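Local coordinates for protein GphF (Cystobacter violaceus, PDB 6MFC) that probably catalyses decarboxylation of an acyl substrate at the start of polyketide biosynthesis, using a GNAT-like fold, at residues 40-43 / 44-48. Numbering follows the deposited sequence.
Sequences CALE and ARCWP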
loop_
_atom_site.group_PDB
_atom_site.type_symbol
_atom_site.label_atom_id
_atom_site.label_comp_id
_atom_site.label_asym_id
_atom_site.label_seq_id
_atom_site.Cartn_x
_atom_site.Cartn_y
_atom_site.Cartn_z
ATOM N N CYS A 40 -8.715 -13.031 -2.172
ATOM C CA CYS A 40 -9.936 -12.319 -2.534
ATOM C C CYS A 40 -10.844 -12.139 -1.326
ATOM O O CYS A 40 -11.474 -11.086 -1.166
ATOM C CB CYS A 40 -10.669 -13.064 -3.649
ATOM S SG CYS A 40 -9.802 -13.086 -5.234
ATOM N N ALA A 41 -10.928 -13.160 -0.467
ATOM C CA ALA A 41 -11.742 -13.052 0.740
ATOM C C ALA A 41 -11.193 -11.985 1.678
ATOM O O ALA A 41 -11.956 -11.191 2.241
ATOM C CB ALA A 41 -11.813 -14.405 1.446
ATOM N N LEU A 42 -9.871 -11.957 1.864
ATOM C CA LEU A 42 -9.262 -10.902 2.665
ATOM C C LEU A 42 -9.491 -9.536 2.033
ATOM O O LEU A 42 -9.702 -8.542 2.738
ATOM C CB LEU A 42 -7.767 -11.171 2.833
ATOM C CG LEU A 42 -6.979 -10.098 3.584
ATOM C CD1 LEU A 42 -7.440 -10.008 5.031
ATOM C CD2 LEU A 42 -5.486 -10.368 3.504
ATOM N N GLU A 43 -9.463 -9.473 0.700
ATOM C CA GLU A 43 -9.689 -8.208 0.009
ATOM C C GLU A 43 -11.105 -7.696 0.239
ATOM O O GLU A 43 -11.324 -6.483 0.338
ATOM C CB GLU A 43 -9.413 -8.377 -1.487
ATOM C CG GLU A 43 -9.459 -7.090 -2.296
ATOM C CD GLU A 43 -8.172 -6.293 -2.206
ATOM O OE1 GLU A 43 -7.308 -6.633 -1.370
ATOM O OE2 GLU A 43 -8.024 -5.326 -2.980
ATOM N N ALA A 44 -12.079 -8.605 0.336
ATOM C CA ALA A 44 -13.465 -8.180 0.499
ATOM C C ALA A 44 -13.741 -7.673 1.908
ATOM O O ALA A 44 -14.593 -6.797 2.094
ATOM C CB ALA A 44 -14.412 -9.326 0.150
ATOM N N ARG A 45 -13.041 -8.211 2.909
ATOM C CA ARG A 45 -13.212 -7.743 4.279
ATOM C C ARG A 45 -12.506 -6.415 4.523
ATOM O O ARG A 45 -12.968 -5.619 5.348
ATOM C CB ARG A 45 -12.696 -8.793 5.266
ATOM C CG ARG A 45 -13.544 -10.047 5.337
ATOM C CD ARG A 45 -12.879 -11.114 6.193
ATOM N NE ARG A 45 -13.795 -11.661 7.190
ATOM C CZ ARG A 45 -13.832 -11.274 8.461
ATOM N NH1 ARG A 45 -12.999 -10.339 8.897
ATOM N NH2 ARG A 45 -14.700 -11.824 9.299
ATOM N N CYS A 46 -11.399 -6.157 3.826
ATOM C CA CYS A 46 -10.634 -4.947 4.101
ATOM C C CYS A 46 -11.156 -3.738 3.336
ATOM O O CYS A 46 -10.979 -2.604 3.794
ATOM C CB CYS A 46 -9.161 -5.176 3.775
ATOM S SG CYS A 46 -8.373 -6.461 4.770
ATOM N N TRP A 47 -11.805 -3.948 2.191
ATOM C CA TRP A 47 -12.199 -2.837 1.342
ATOM C C TRP A 47 -13.655 -2.961 0.917
ATOM O O TRP A 47 -14.150 -4.074 0.695
ATOM C CB TRP A 47 -11.309 -2.767 0.093
ATOM C CG TRP A 47 -9.860 -2.623 0.408
ATOM C CD1 TRP A 47 -8.942 -3.626 0.526
ATOM C CD2 TRP A 47 -9.156 -1.402 0.651
ATOM N NE1 TRP A 47 -7.707 -3.102 0.825
ATOM C CE2 TRP A 47 -7.813 -1.738 0.907
ATOM C CE3 TRP A 47 -9.532 -0.056 0.676
ATOM C CZ2 TRP A 47 -6.842 -0.776 1.184
ATOM C CZ3 TRP A 47 -8.569 0.898 0.950
ATOM C CH2 TRP A 47 -7.240 0.533 1.201
ATOM N N PRO A 48 -14.364 -1.842 0.798
ATOM C CA PRO A 48 -15.696 -1.874 0.188
ATOM C C PRO A 48 -15.599 -2.143 -1.305
ATOM O O PRO A 48 -14.539 -2.009 -1.921
ATOM C CB PRO A 48 -16.251 -0.474 0.469
ATOM C CG PRO A 48 -15.037 0.380 0.615
ATOM C CD PRO A 48 -13.986 -0.489 1.241
#
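Four successive i to i+4 backbone hydrogen bonds, from Ala44 N to Cys40 O (3.0 Å) through to Trp47 N to Glu43 O (3.2 Å), carry the last turns of helix 36-46 to its C-terminal end. Trp47 gives the last of these bonds, yet its own backbone is extended, and the helix stops there. Glu43 and Trp47 lie one turn apart on the same side. The carboxylate of Glu43 comes up beside the pyrrole part of the indole, with Glu43 CD 3.9 Å from Trp47 CD1. The two planes are turned 45° apart. Glu43 CG stands anti to the backbone N (chi1 -173°), and a bend at chi2 (81°) brings the carboxylate round to the ring. Glu43 O faces the rim of the indole almost level with the ring, 3.7 Å from Trp47 CD1. Both polar ends have outside partners: Glu43 OE2 accepts a bond from Ala53 N, and Trp47 NE1 donates to Asn118 OD1. The first holds one oxygen of the carboxylate, and the second limits rotation of the ring. One residue back along the helix, Leu42 CD1 meets Cys46 SG at 3.7 Å, an apolar contact. The aliphatic part of Arg45 runs past Ala41 O, with CG at 3.7 Å, and its guanidinium forms a salt bridge with Asp120. Helix 36-46 follows strand 27-30 and precedes helix 55-64, as the first strand and helices do in GNAT folds. Leu42 and Cys46 rest on Asn118 of strand 111-119, while Cys40 and Glu43 pack against Leu58 of helix 55-64.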